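Local coordinates for mandelate racemase/muconate lactonizing enzyme-like protein (Rubrobacter xylanophilus DSM 9941, PDB 3CYJ) that belongs to the enolase superfamily, pairing a capping N-terminal domain with a TIM-barrel-like C-terminal domain, and holds a sodium ion in the barrel, at residues 20-32 against 138-150. Sequence-based numbering, arbitrary orientation.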
loop_
_atom_site.group_PDB
_atom_site.type_symbol
_atom_site.label_atom_id
_atom_site.label_comp_id
_atom_site.label_asym_id
_atom_site.label_seq_id
_atom_site.Cartn_x
_atom_site.Cartn_y
_atom_site.Cartn_z
ATOM N N THR A 20 21.710 -33.460 27.606
ATOM C CA THR A 20 22.109 -32.134 28.046
ATOM C C THR A 20 22.739 -32.292 29.436
ATOM O O THR A 20 22.450 -33.267 30.145
ATOM C CB THR A 20 20.889 -31.158 28.113
ATOM O OG1 THR A 20 19.818 -31.757 28.867
ATOM C CG2 THR A 20 20.325 -30.895 26.702
ATOM N N ASP A 21 23.583 -31.343 29.841
ATOM C CA ASP A 21 24.199 -31.421 31.157
ATOM C C ASP A 21 23.266 -30.951 32.305
ATOM O O ASP A 21 23.641 -30.977 33.467
ATOM C CB ASP A 21 25.586 -30.739 31.167
ATOM C CG ASP A 21 25.526 -29.239 30.795
ATOM O OD1 ASP A 21 24.424 -28.709 30.561
ATOM O OD2 ASP A 21 26.591 -28.579 30.736
ATOM N N TYR A 22 22.047 -30.528 31.979
ATOM C CA TYR A 22 21.062 -30.109 32.985
ATOM C C TYR A 22 19.736 -30.160 32.233
ATOM O O TYR A 22 19.740 -30.127 30.992
ATOM C CB TYR A 22 21.363 -28.676 33.450
ATOM C CG TYR A 22 20.590 -28.215 34.671
ATOM C CD1 TYR A 22 20.976 -28.611 35.961
ATOM C CD2 TYR A 22 19.487 -27.352 34.545
ATOM C CE1 TYR A 22 20.262 -28.180 37.120
ATOM C CE2 TYR A 22 18.771 -26.907 35.699
ATOM C CZ TYR A 22 19.170 -27.339 36.980
ATOM O OH TYR A 22 18.472 -26.914 38.095
ATOM N N PRO A 23 18.591 -30.280 32.944
ATOM C CA PRO A 23 17.318 -30.159 32.158
ATOM C C PRO A 23 17.187 -28.741 31.529
ATOM O O PRO A 23 17.439 -27.739 32.219
ATOM C CB PRO A 23 16.197 -30.348 33.204
ATOM C CG PRO A 23 16.859 -30.653 34.531
ATOM C CD PRO A 23 18.376 -30.583 34.372
ATOM N N GLU A 24 16.791 -28.644 30.264
ATOM C CA GLU A 24 16.791 -27.328 29.607
ATOM C C GLU A 24 15.423 -26.939 29.066
ATOM O O GLU A 24 14.629 -27.779 28.655
ATOM C CB GLU A 24 17.854 -27.284 28.492
ATOM C CG GLU A 24 19.321 -27.331 29.016
ATOM C CD GLU A 24 20.335 -27.348 27.888
ATOM O OE1 GLU A 24 19.929 -27.180 26.725
ATOM O OE2 GLU A 24 21.544 -27.517 28.116
ATOM N N SER A 25 15.140 -25.643 29.049
ATOM C CA SER A 25 13.859 -25.215 28.506
ATOM C C SER A 25 13.978 -23.779 28.006
ATOM O O SER A 25 14.945 -23.065 28.310
ATOM C CB SER A 25 12.773 -25.336 29.555
ATOM O OG SER A 25 13.023 -24.391 30.587
ATOM N N ASP A 26 12.985 -23.357 27.241
ATOM C CA ASP A 26 12.943 -22.000 26.783
ATOM C C ASP A 26 11.467 -21.652 26.861
ATOM O O ASP A 26 10.666 -22.449 27.451
ATOM C CB ASP A 26 13.562 -21.830 25.376
ATOM C CG ASP A 26 12.877 -22.670 24.295
ATOM O OD1 ASP A 26 11.637 -22.873 24.357
ATOM O OD2 ASP A 26 13.578 -23.100 23.345
ATOM N N GLY A 27 11.104 -20.511 26.282
ATOM C CA GLY A 27 9.741 -20.056 26.372
ATOM C C GLY A 27 8.724 -21.059 25.858
ATOM O O GLY A 27 7.652 -21.125 26.374
ATOM N N THR A 28 9.030 -21.858 24.853
ATOM C CA THR A 28 8.005 -22.729 24.323
ATOM C C THR A 28 8.390 -24.226 24.258
ATOM O O THR A 28 7.669 -25.002 23.622
ATOM C CB THR A 28 7.556 -22.258 22.860
ATOM O OG1 THR A 28 8.716 -22.044 22.053
ATOM C CG2 THR A 28 6.768 -20.973 22.877
ATOM N N LEU A 29 9.491 -24.648 24.883
ATOM C CA LEU A 29 9.900 -26.050 24.767
ATOM C C LEU A 29 10.832 -26.525 25.902
ATOM O O LEU A 29 11.535 -25.721 26.505
ATOM C CB LEU A 29 10.507 -26.313 23.396
ATOM C CG LEU A 29 10.668 -27.769 22.906
ATOM C CD1 LEU A 29 9.393 -28.360 22.406
ATOM C CD2 LEU A 29 11.670 -27.834 21.787
ATOM N N GLN A 30 10.803 -27.829 26.198
ATOM C CA GLN A 30 11.627 -28.472 27.221
ATOM C C GLN A 30 12.324 -29.641 26.539
ATOM O O GLN A 30 11.729 -30.359 25.719
ATOM C CB GLN A 30 10.772 -29.017 28.378
ATOM C CG GLN A 30 10.069 -27.974 29.230
ATOM C CD GLN A 30 9.189 -28.624 30.354
ATOM O OE1 GLN A 30 8.241 -29.342 30.073
ATOM N NE2 GLN A 30 9.525 -28.360 31.612
ATOM N N TRP A 31 13.590 -29.840 26.877
ATOM C CA TRP A 31 14.315 -30.949 26.307
ATOM C C TRP A 31 15.429 -31.343 27.255
ATOM O O TRP A 31 15.798 -30.572 28.114
ATOM C CB TRP A 31 14.852 -30.627 24.873
ATOM C CG TRP A 31 15.877 -29.521 24.826
ATOM C CD1 TRP A 31 17.240 -29.667 24.675
ATOM C CD2 TRP A 31 15.636 -28.098 24.927
ATOM N NE1 TRP A 31 17.846 -28.428 24.668
ATOM C CE2 TRP A 31 16.897 -27.452 24.834
ATOM C CE3 TRP A 31 14.477 -27.312 25.060
ATOM C CZ2 TRP A 31 17.044 -26.039 24.897
ATOM C CZ3 TRP A 31 14.614 -25.909 25.125
ATOM C CH2 TRP A 31 15.905 -25.291 25.041
ATOM N N ASP A 32 15.978 -32.545 27.094
ATOM C CA ASP A 32 17.035 -33.009 27.978
ATOM C C ASP A 32 18.058 -33.812 27.193
ATOM O O ASP A 32 18.808 -34.615 27.747
ATOM C CB ASP A 32 16.464 -33.787 29.206
ATOM C CG ASP A 32 15.869 -35.182 28.822
ATOM O OD1 ASP A 32 15.843 -35.547 27.613
ATOM O OD2 ASP A 32 15.432 -35.928 29.754
ATOM N N GLY A 138 22.881 -19.435 26.046
ATOM C CA GLY A 138 22.329 -20.454 26.921
ATOM C C GLY A 138 21.240 -19.829 27.773
ATOM O O GLY A 138 20.242 -19.285 27.232
ATOM N N GLY A 139 21.394 -19.874 29.097
ATOM C CA GLY A 139 20.545 -19.074 30.002
ATOM C C GLY A 139 19.116 -19.574 29.974
ATOM O O GLY A 139 18.156 -18.767 30.015
ATOM N N PHE A 140 18.985 -20.901 29.917
ATOM C CA PHE A 140 17.687 -21.558 29.824
ATOM C C PHE A 140 16.791 -21.194 30.999
ATOM O O PHE A 140 17.285 -20.866 32.112
ATOM C CB PHE A 140 17.854 -23.069 29.660
ATOM C CG PHE A 140 18.785 -23.416 28.564
ATOM C CD1 PHE A 140 18.364 -23.341 27.234
ATOM C CD2 PHE A 140 20.127 -23.704 28.837
ATOM C CE1 PHE A 140 19.282 -23.592 26.193
ATOM C CE2 PHE A 140 21.048 -23.973 27.818
ATOM C CZ PHE A 140 20.632 -23.926 26.487
ATOM N N THR A 141 15.488 -21.236 30.726
ATOM C CA THR A 141 14.481 -20.871 31.695
ATOM C C THR A 141 14.399 -21.851 32.867
ATOM O O THR A 141 13.875 -21.506 33.950
ATOM C CB THR A 141 13.091 -20.628 31.031
ATOM O OG1 THR A 141 12.852 -21.655 30.051
ATOM C CG2 THR A 141 13.048 -19.231 30.364
ATOM N N SER A 142 14.938 -23.051 32.672
ATOM C CA SER A 142 15.029 -24.016 33.766
ATOM C C SER A 142 16.169 -23.725 34.770
ATOM O O SER A 142 16.164 -24.276 35.870
ATOM C CB SER A 142 15.264 -25.416 33.202
ATOM O OG SER A 142 16.461 -25.380 32.462
ATOM N N TYR A 143 17.173 -22.935 34.383
ATOM C CA TYR A 143 18.298 -22.657 35.287
ATOM C C TYR A 143 17.878 -21.893 36.547
ATOM O O TYR A 143 17.249 -20.809 36.461
ATOM C CB TYR A 143 19.353 -21.809 34.598
ATOM C CG TYR A 143 20.255 -22.549 33.654
ATOM C CD1 TYR A 143 20.055 -23.888 33.366
ATOM C CD2 TYR A 143 21.287 -21.890 33.008
ATOM C CE1 TYR A 143 20.906 -24.570 32.468
ATOM C CE2 TYR A 143 22.125 -22.550 32.137
ATOM C CZ TYR A 143 21.929 -23.878 31.860
ATOM O OH TYR A 143 22.793 -24.502 30.956
ATOM N N PRO A 144 18.273 -22.399 37.726
ATOM C CA PRO A 144 18.127 -21.473 38.863
ATOM C C PRO A 144 19.070 -20.288 38.655
ATOM O O PRO A 144 19.985 -20.382 37.853
ATOM C CB PRO A 144 18.548 -22.328 40.087
ATOM C CG PRO A 144 18.526 -23.794 39.585
ATOM C CD PRO A 144 18.890 -23.681 38.103
ATOM N N LEU A 145 18.838 -19.200 39.389
ATOM C CA LEU A 145 19.565 -17.916 39.250
ATOM C C LEU A 145 21.110 -17.983 39.278
ATOM O O LEU A 145 21.783 -17.349 38.459
ATOM C CB LEU A 145 19.109 -17.007 40.375
ATOM C CG LEU A 145 18.092 -15.892 40.231
ATOM C CD1 LEU A 145 17.328 -15.924 38.925
ATOM C CD2 LEU A 145 17.172 -15.934 41.428
ATOM N N ARG A 146 21.653 -18.771 40.214
ATOM C CA ARG A 146 23.103 -18.999 40.370
ATOM C C ARG A 146 23.691 -19.638 39.136
ATOM O O ARG A 146 24.762 -19.236 38.671
ATOM C CB ARG A 146 23.442 -19.877 41.623
ATOM N N ARG A 147 23.003 -20.641 38.601
ATOM C CA ARG A 147 23.553 -21.374 37.486
ATOM C C ARG A 147 23.497 -20.502 36.188
ATOM O O ARG A 147 24.400 -20.550 35.324
ATOM C CB ARG A 147 22.874 -22.744 37.359
ATOM C CG ARG A 147 22.660 -23.199 35.946
ATOM C CD ARG A 147 22.728 -24.678 35.696
ATOM N NE ARG A 147 22.629 -25.546 36.855
ATOM C CZ ARG A 147 23.357 -26.650 36.952
ATOM N NH1 ARG A 147 23.263 -27.423 38.021
ATOM N NH2 ARG A 147 24.201 -26.962 35.966
ATOM N N LEU A 148 22.455 -19.690 36.091
ATOM C CA LEU A 148 22.343 -18.689 35.023
ATOM C C LEU A 148 23.501 -17.671 35.133
ATOM O O LEU A 148 24.199 -17.381 34.157
ATOM C CB LEU A 148 20.966 -18.010 35.124
ATOM C CG LEU A 148 20.710 -16.734 34.317
ATOM C CD1 LEU A 148 20.713 -17.037 32.786
ATOM C CD2 LEU A 148 19.390 -16.042 34.743
ATOM N N GLN A 149 23.732 -17.145 36.337
ATOM C CA GLN A 149 24.847 -16.208 36.542
ATOM C C GLN A 149 26.212 -16.805 36.230
ATOM O O GLN A 149 27.064 -16.134 35.680
ATOM C CB GLN A 149 24.839 -15.700 37.977
ATOM C CG GLN A 149 23.671 -14.850 38.314
ATOM C CD GLN A 149 23.850 -14.158 39.665
ATOM O OE1 GLN A 149 23.952 -14.817 40.681
ATOM N NE2 GLN A 149 23.861 -12.813 39.668
ATOM N N GLU A 150 26.411 -18.078 36.559
ATOM C CA GLU A 150 27.712 -18.703 36.357
ATOM C C GLU A 150 27.967 -18.966 34.887
ATOM O O GLU A 150 29.108 -18.845 34.386
ATOM C CB GLU A 150 27.864 -19.994 37.186
ATOM C CG GLU A 150 28.161 -19.699 38.670
ATOM C CD GLU A 150 27.994 -20.911 39.631
ATOM O OE1 GLU A 150 28.669 -20.905 40.715
ATOM O OE2 GLU A 150 27.196 -21.845 39.326
HETATM O O HOH W 1 22.286 -26.927 30.583
#
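With CG of Tyr22 turned away from its backbone N (chi1 -169°), the phenol reaches across to Arg147, whose chain bends at chi2 and chi3 to lay its guanidinium flat on one ring face, centres 3.8 Å apart and planes 28° from parallel. A flat cation suits a flat, electron-rich ring. CD1 of Tyr143 meets CD2 of Tyr22, and CD of Pro144 lies against the phenol's OH end.

At Glu24, CG lies anti to the carbonyl carbon (chi1 -68°), and the extended chain runs over one face of Phe140, CG 4.0 Å from the ring centroid. Its carboxylate oxygen OE2 accepts from a water that also donates to Asp21 OD1 and accepts from Tyr143 OH, so one water joins both segments.

Small hydroxyl residues fit the close backbone approach beyond. Ser142 OG donates to Pro23 O (2.6 Å). Ser25 OG and Thr141 OG1 share a hydrogen bond of 2.8 Å. Thr141 N donates to Ser25 O at 3.1 Å, from above the carbonyl plane. The side chain of Asp26, in a salt bridge with Arg90 of the second subunit, comes within about 6 Å of the sodium ion. A hairpin of the N-terminal domain thus covers the loop after barrel strand 132-137, the capping of the barrel mouth characteristic of the enolase superfamily.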